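Local coordinates for ATP phosphoribosyltransferase regulatory subunit (Bacillus halodurans, PDB 3OD1), which is probably required, as the partner of HisG, for the first step of histidine biosynthesis and may let histidine feed back on that step, at residues 197-205 / 217-225; 292-301 / 312-323. All blocks are in the same frame, centred on the assembly; numbering follows the deposited sequence.

How the contacts relate
Both contacts reach the same mixed sheet but at very different depths. Contact 2, residues 292-301 with 312-323, is a buried pairing of two adjacent strands near the centre of the chain, inside the class II synthetase-like core. Contact 1, residues 197-205 with 217-225, is centred about 28 Å from the centre of the chain and is only partly buried: a helix packs on the end of the next helix and the turn leading to edge strand 224-225. The centres of contacts 1 and 2 are about 25 Å apart, and the two do not touch. Contact 2 is dominated by backbone hydrogen bonds and close-packed glycines; contact 1 relies on side chains, with one hydrogen bond across it.

Contact 1: residues 197-205 / 217-225; sequences YVGYREHVK and LMNLLSLRG
Leu221 is the centre of this contact, its branched end meeting three flat groups of helix 197-206. Its CG lies over one face of the Tyr197 ring, 4.0 Å from the centroid, and its CD1 over a face of Tyr200, in two CH-pi contacts. Its CD2 sits 3.6 Å above the plane of the Arg201 guanidinium, over the centre, and also touches Tyr200 at the ring atom CD2. A branched leucine fits because its two methyls spread, filling the angle between the two rings and the guanidinium.

One hydrogen bond crosses the contact. Tyr200, with CG anti to the backbone N (chi1 177°), carries its OH to Leu217 O at 2.7 Å. The donor stands well above the carbonyl plane, while that oxygen lies in the plane of the ring at its edge. A tyrosine is apt here, since its ring packs and its tip still serves a carbonyl near the end of helix 211-220.

Aliphatic packing continues along the helix: Val204 CG1 rests 4.0 Å from Leu217 CB. Met218, a selenomethionine in the crystal, runs across Arg201 and Lys205, its bent chain placing SE 4.0 Å from Arg201 CG. Its CE touches CG and CE of Lys205, whose long aliphatic chain suits this exposed border.

Tyr197 OH lies over the Arg224 guanidinium face, 3.3 Å from Arg224 NE but at a poor angle for bonding. The hydroxyl bonds instead to Thr270, and Arg224 forms a salt bridge with Asp268.

Tyr200, Val204 and Leu217 also meet Leu188 of helix 182-193, and Leu220 meets helix 168-179; beyond the turn, Gly225 pairs with Phe267 of strand 265-268.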
# COMPACT_ATOMS: atom_id res chain seq x y z
N TYR B 197 17.29 26.64 21.69
CA TYR B 197 17.12 27.45 22.90
C TYR B 197 18.31 28.37 23.10
O TYR B 197 18.17 29.49 23.61
CB TYR B 197 16.95 26.57 24.14
CG TYR B 197 15.72 25.68 24.17
CD1 TYR B 197 14.87 25.58 23.07
CD2 TYR B 197 15.42 24.93 25.31
CE1 TYR B 197 13.75 24.76 23.11
CE2 TYR B 197 14.30 24.11 25.36
CZ TYR B 197 13.48 24.03 24.26
OH TYR B 197 12.38 23.20 24.32
N VAL B 198 19.49 27.89 22.73
CA VAL B 198 20.70 28.69 22.87
C VAL B 198 20.56 29.98 22.07
O VAL B 198 20.77 31.07 22.59
CB VAL B 198 21.95 27.90 22.41
CG1 VAL B 198 23.18 28.78 22.44
CG2 VAL B 198 22.15 26.67 23.29
N GLY B 199 20.20 29.84 20.80
CA GLY B 199 19.98 30.99 19.94
C GLY B 199 18.84 31.85 20.44
O GLY B 199 18.90 33.08 20.39
N TYR B 200 17.80 31.18 20.94
CA TYR B 200 16.62 31.85 21.46
C TYR B 200 16.95 32.74 22.66
O TYR B 200 16.53 33.90 22.71
CB TYR B 200 15.58 30.79 21.84
CG TYR B 200 14.31 31.32 22.47
CD1 TYR B 200 13.13 31.42 21.74
CD2 TYR B 200 14.27 31.67 23.82
CE1 TYR B 200 11.97 31.87 22.32
CE2 TYR B 200 13.11 32.13 24.40
CZ TYR B 200 11.96 32.23 23.65
OH TYR B 200 10.81 32.68 24.24
N ARG B 201 17.71 32.21 23.62
CA ARG B 201 18.12 33.00 24.77
C ARG B 201 18.99 34.19 24.34
O ARG B 201 18.81 35.30 24.82
CB ARG B 201 18.88 32.15 25.80
CG ARG B 201 18.06 31.07 26.48
CD ARG B 201 18.95 30.16 27.32
NE ARG B 201 18.37 28.84 27.55
CZ ARG B 201 17.43 28.58 28.45
NH1 ARG B 201 16.95 29.57 29.22
NH2 ARG B 201 16.95 27.35 28.59
N GLU B 202 19.91 33.93 23.42
CA GLU B 202 20.81 34.97 22.94
C GLU B 202 20.02 36.09 22.26
O GLU B 202 20.29 37.27 22.47
CB GLU B 202 21.82 34.38 21.95
CG GLU B 202 23.11 35.19 21.80
CD GLU B 202 24.05 35.02 22.98
OE1 GLU B 202 24.75 36.00 23.34
OE2 GLU B 202 24.11 33.91 23.55
N HIS B 203 19.03 35.70 21.47
CA HIS B 203 18.21 36.65 20.72
C HIS B 203 17.36 37.52 21.64
O HIS B 203 17.20 38.72 21.40
CB HIS B 203 17.31 35.92 19.73
CG HIS B 203 16.56 36.83 18.82
ND1 HIS B 203 15.18 36.92 18.82
CD2 HIS B 203 16.99 37.72 17.89
CE1 HIS B 203 14.80 37.81 17.92
NE2 HIS B 203 15.88 38.31 17.34
N VAL B 204 16.82 36.91 22.69
CA VAL B 204 15.96 37.62 23.62
C VAL B 204 16.75 38.70 24.35
O VAL B 204 16.26 39.81 24.56
CB VAL B 204 15.31 36.66 24.63
CG1 VAL B 204 14.49 37.43 25.65
CG2 VAL B 204 14.43 35.65 23.91
N LYS B 205 17.98 38.38 24.73
CA LYS B 205 18.83 39.33 25.43
C LYS B 205 19.30 40.46 24.52
O LYS B 205 19.67 41.53 24.99
CB LYS B 205 20.02 38.62 26.08
CG LYS B 205 19.61 37.65 27.18
CD LYS B 205 20.78 37.28 28.07
CE LYS B 205 20.33 36.40 29.23
NZ LYS B 205 21.40 36.19 30.24
N LEU B 217 9.55 35.94 28.15
CA LEU B 217 10.01 35.18 26.99
C LEU B 217 10.94 34.05 27.42
O LEU B 217 10.87 32.93 26.90
CB LEU B 217 10.72 36.09 25.99
CG LEU B 217 9.82 37.11 25.28
CD1 LEU B 217 10.61 37.94 24.29
CD2 LEU B 217 8.68 36.40 24.59
N MSE B 218 11.79 34.35 28.40
CA MSE B 218 12.77 33.40 28.91
C MSE B 218 12.12 32.21 29.61
O MSE B 218 12.52 31.05 29.41
CB MSE B 218 13.72 34.13 29.87
CG MSE B 218 15.17 33.72 29.74
SE MSE B 218 15.87 34.04 27.96
CE MSE B 218 17.12 35.47 28.37
N ASN B 219 11.11 32.50 30.43
CA ASN B 219 10.45 31.48 31.23
C ASN B 219 9.59 30.51 30.41
O ASN B 219 9.24 29.43 30.88
CB ASN B 219 9.64 32.11 32.36
CG ASN B 219 10.52 32.56 33.52
OD1 ASN B 219 11.46 31.87 33.90
ND2 ASN B 219 10.22 33.73 34.07
N LEU B 220 9.26 30.90 29.18
CA LEU B 220 8.56 30.01 28.26
C LEU B 220 9.31 28.70 28.13
O LEU B 220 8.71 27.63 28.18
CB LEU B 220 8.43 30.65 26.88
CG LEU B 220 7.92 29.75 25.74
CD1 LEU B 220 6.57 29.14 26.09
CD2 LEU B 220 7.84 30.57 24.47
N LEU B 221 10.62 28.79 27.97
CA LEU B 221 11.49 27.62 27.79
C LEU B 221 11.41 26.63 28.95
O LEU B 221 11.74 25.45 28.79
CB LEU B 221 12.93 28.07 27.60
CG LEU B 221 13.48 28.10 26.17
CD1 LEU B 221 12.41 28.49 25.16
CD2 LEU B 221 14.68 29.02 26.09
N SER B 222 10.99 27.11 30.11
CA SER B 222 10.91 26.25 31.28
C SER B 222 9.58 25.50 31.38
O SER B 222 9.43 24.63 32.24
CB SER B 222 11.13 27.06 32.56
OG SER B 222 12.52 27.15 32.86
N LEU B 223 8.62 25.85 30.53
CA LEU B 223 7.28 25.27 30.61
C LEU B 223 7.24 23.88 29.99
O LEU B 223 6.61 23.66 28.95
CB LEU B 223 6.25 26.19 29.94
CG LEU B 223 6.17 27.61 30.50
CD1 LEU B 223 5.26 28.50 29.65
CD2 LEU B 223 5.71 27.58 31.97
N ARG B 224 7.93 22.95 30.64
CA ARG B 224 8.08 21.60 30.13
C ARG B 224 8.06 20.64 31.31
O ARG B 224 9.01 20.62 32.10
CB ARG B 224 9.41 21.46 29.38
CG ARG B 224 9.74 22.62 28.45
CD ARG B 224 11.01 22.37 27.66
NE ARG B 224 10.83 21.41 26.56
CZ ARG B 224 11.58 20.33 26.40
NH1 ARG B 224 12.53 20.06 27.28
NH2 ARG B 224 11.36 19.51 25.37
N GLY B 225 6.99 19.87 31.43
CA GLY B 225 6.85 18.92 32.52
C GLY B 225 5.47 18.30 32.61
O GLY B 225 4.86 17.95 31.59

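Contact 2: residues 292-301 / 312-323; sequences VPLCSGGRYD and QATGFGVRIDLL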
# COMPACT_ATOMS: atom_id res chain seq x y z
N VAL B 292 14.20 10.62 17.52
CA VAL B 292 13.22 11.36 16.74
C VAL B 292 11.79 10.96 17.12
O VAL B 292 11.53 9.80 17.40
CB VAL B 292 13.43 11.14 15.23
CG1 VAL B 292 14.82 11.58 14.81
CG2 VAL B 292 13.22 9.67 14.87
N PRO B 293 10.87 11.94 17.16
CA PRO B 293 9.47 11.60 17.43
C PRO B 293 8.97 10.52 16.46
O PRO B 293 9.29 10.56 15.27
CB PRO B 293 8.73 12.92 17.13
CG PRO B 293 9.73 13.96 17.13
CD PRO B 293 11.05 13.35 16.78
N LEU B 294 8.19 9.58 16.97
CA LEU B 294 7.58 8.53 16.15
C LEU B 294 6.29 9.00 15.49
O LEU B 294 5.89 8.47 14.44
CB LEU B 294 7.26 7.31 17.01
CG LEU B 294 8.34 6.80 17.97
CD1 LEU B 294 7.80 5.64 18.78
CD2 LEU B 294 9.60 6.38 17.21
N CYS B 295 5.63 9.97 16.12
CA CYS B 295 4.32 10.43 15.66
C CYS B 295 4.04 11.85 16.10
O CYS B 295 4.73 12.39 16.98
CB CYS B 295 3.22 9.51 16.22
SG CYS B 295 3.26 9.37 18.00
N SER B 296 3.02 12.45 15.50
CA SER B 296 2.69 13.83 15.80
C SER B 296 1.31 14.16 15.26
O SER B 296 0.78 13.45 14.41
CB SER B 296 3.73 14.77 15.19
OG SER B 296 3.66 14.75 13.78
N GLY B 297 0.71 15.23 15.78
CA GLY B 297 -0.59 15.65 15.29
C GLY B 297 -1.01 16.98 15.89
O GLY B 297 -0.21 17.66 16.54
N GLY B 298 -2.26 17.34 15.66
CA GLY B 298 -2.79 18.56 16.24
C GLY B 298 -3.81 19.22 15.33
O GLY B 298 -4.10 18.73 14.23
N ARG B 299 -4.34 20.35 15.80
CA ARG B 299 -5.36 21.11 15.09
C ARG B 299 -4.84 21.87 13.90
O ARG B 299 -3.83 22.56 13.99
CB ARG B 299 -6.02 22.12 16.03
CG ARG B 299 -6.86 21.51 17.08
CD ARG B 299 -8.30 21.85 16.86
NE ARG B 299 -9.14 20.87 17.53
CZ ARG B 299 -10.18 20.28 16.98
NH1 ARG B 299 -10.53 20.56 15.73
NH2 ARG B 299 -10.89 19.40 17.69
N TYR B 300 -5.56 21.78 12.79
CA TYR B 300 -5.22 22.54 11.59
C TYR B 300 -6.51 23.16 11.01
O TYR B 300 -6.98 22.77 9.95
CB TYR B 300 -4.50 21.63 10.58
CG TYR B 300 -5.24 20.34 10.24
CD1 TYR B 300 -6.01 20.26 9.09
CD2 TYR B 300 -5.17 19.21 11.06
CE1 TYR B 300 -6.70 19.11 8.75
CE2 TYR B 300 -5.87 18.04 10.72
CZ TYR B 300 -6.63 18.01 9.55
OH TYR B 300 -7.34 16.89 9.16
N ASP B 301 -7.06 24.15 11.73
CA ASP B 301 -8.43 24.61 11.52
C ASP B 301 -8.68 25.46 10.27
O ASP B 301 -9.82 25.82 10.00
CB ASP B 301 -8.95 25.39 12.74
CG ASP B 301 -9.29 24.49 13.92
OD1 ASP B 301 -9.26 23.24 13.79
OD2 ASP B 301 -9.59 25.04 15.00
N GLN B 312 -13.23 22.96 11.40
CA GLN B 312 -12.16 22.68 12.34
C GLN B 312 -11.73 21.25 12.07
O GLN B 312 -12.51 20.44 11.55
CB GLN B 312 -12.66 22.86 13.78
CG GLN B 312 -13.38 24.18 14.02
CD GLN B 312 -13.93 24.31 15.43
OE1 GLN B 312 -13.18 24.58 16.37
NE2 GLN B 312 -15.24 24.11 15.58
N ALA B 313 -10.47 20.93 12.36
CA ALA B 313 -9.96 19.59 12.09
C ALA B 313 -8.74 19.29 12.94
O ALA B 313 -7.95 20.19 13.26
CB ALA B 313 -9.64 19.42 10.60
N THR B 314 -8.63 18.04 13.36
CA THR B 314 -7.42 17.59 14.02
C THR B 314 -7.12 16.17 13.59
O THR B 314 -7.85 15.60 12.78
CB THR B 314 -7.50 17.74 15.56
OG1 THR B 314 -6.24 17.35 16.13
CG2 THR B 314 -8.62 16.88 16.15
N GLY B 315 -6.04 15.59 14.12
CA GLY B 315 -5.68 14.23 13.79
C GLY B 315 -4.24 13.93 14.15
O GLY B 315 -3.61 14.73 14.83
N PHE B 316 -3.74 12.78 13.71
CA PHE B 316 -2.35 12.43 13.95
C PHE B 316 -1.80 11.56 12.82
O PHE B 316 -2.56 10.96 12.05
CB PHE B 316 -2.17 11.72 15.31
CG PHE B 316 -2.76 10.32 15.36
CD1 PHE B 316 -2.08 9.23 14.84
CD2 PHE B 316 -3.99 10.10 15.97
CE1 PHE B 316 -2.61 7.95 14.90
CE2 PHE B 316 -4.53 8.82 16.04
CZ PHE B 316 -3.85 7.75 15.52
N GLY B 317 -0.48 11.52 12.74
CA GLY B 317 0.21 10.64 11.82
C GLY B 317 1.31 9.90 12.57
O GLY B 317 1.91 10.44 13.49
N VAL B 318 1.55 8.65 12.17
CA VAL B 318 2.59 7.82 12.75
C VAL B 318 3.57 7.39 11.66
O VAL B 318 3.14 6.88 10.64
CB VAL B 318 2.00 6.55 13.38
CG1 VAL B 318 3.12 5.68 13.99
CG2 VAL B 318 0.95 6.92 14.44
N ARG B 319 4.86 7.61 11.89
CA ARG B 319 5.92 7.12 10.99
C ARG B 319 6.21 5.66 11.27
O ARG B 319 6.82 5.34 12.29
CB ARG B 319 7.21 7.92 11.19
CG ARG B 319 7.27 9.23 10.44
CD ARG B 319 7.52 8.98 8.96
NE ARG B 319 8.71 8.18 8.70
CZ ARG B 319 9.92 8.67 8.41
NH1 ARG B 319 10.93 7.86 8.18
NH2 ARG B 319 10.11 9.99 8.34
N ILE B 320 5.78 4.78 10.37
CA ILE B 320 5.80 3.35 10.62
C ILE B 320 7.22 2.81 10.77
O ILE B 320 7.51 2.00 11.65
CB ILE B 320 5.08 2.57 9.50
CG1 ILE B 320 3.61 3.00 9.42
CG2 ILE B 320 5.19 1.07 9.71
CD1 ILE B 320 2.84 2.69 10.66
N ASP B 321 8.12 3.25 9.90
CA ASP B 321 9.48 2.75 9.95
C ASP B 321 10.16 3.13 11.26
O ASP B 321 10.90 2.34 11.84
CB ASP B 321 10.29 3.15 8.70
CG ASP B 321 10.17 4.63 8.35
OD1 ASP B 321 10.91 5.07 7.44
OD2 ASP B 321 9.34 5.35 8.96
N LEU B 322 9.89 4.33 11.76
CA LEU B 322 10.44 4.77 13.03
C LEU B 322 9.84 3.96 14.16
O LEU B 322 10.51 3.65 15.14
CB LEU B 322 10.18 6.26 13.24
CG LEU B 322 10.90 7.23 12.29
CD1 LEU B 322 10.53 8.70 12.55
CD2 LEU B 322 12.41 7.04 12.36
N LEU B 323 8.56 3.62 14.04
CA LEU B 323 7.90 2.84 15.08
C LEU B 323 8.46 1.41 15.14
O LEU B 323 8.72 0.88 16.21
CB LEU B 323 6.37 2.82 14.87
CG LEU B 323 5.56 1.96 15.83
CD1 LEU B 323 5.85 2.33 17.30
CD2 LEU B 323 4.05 2.06 15.51
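One face of the Tyr300 ring is covered by Ala313 CB in a CH-pi contact, 3.8 Å from the centroid, and Gly298 O lies in the ring plane at its edge. The strand-to-helix segment 312-323 that carries this alanine is consistent with motif 3, the strand-then-helix element of class II synthetases, here paired antiparallel with strand 295-298. Tyr300 CG sits between backbone N and carbonyl carbon (chi1 54°), which lays the ring across the neighbouring strand; a small alanine permits the close approach. The Arg299 guanidinium has Thr314 CG2 over one face and Asp301 OD1 in plane at an edge, where it forms a long salt bridge with NH1. Outside the two segments, Tyr300 OH bonds to Glu132 and Arg299 NE pairs with Asp142.

Ser296 and Gly317 form the hydrogen-bonded pair, the shorter bond being Gly317 N to Ser296 O at 2.8 Å. Tyr300 N reaches Ala313 O, and Asp301 OD1 takes Ala313 N at 3.0 Å, a carboxylate extending the pattern past the strand end. Glycine suits position 297, where Gly297 CA presses to 3.2 Å from Gly315 O, and also 298 and 315, whose backbone angles call for it.

At the other end, Leu294 O accepts Arg319 N, at the helix N-cap. Val292 CG2 meets both Leu322 methyls, whereas Leu294 sends CD1 to Leu323 CD1. Cys295, Thr314 and Phe316 pack on helix 139-155. Arg319 grips Asp321 side-on, with Arg319 NE 2.9 Å from Asp321 OD2, on the syn lone pair of that oxygen and nearly in the guanidinium plane.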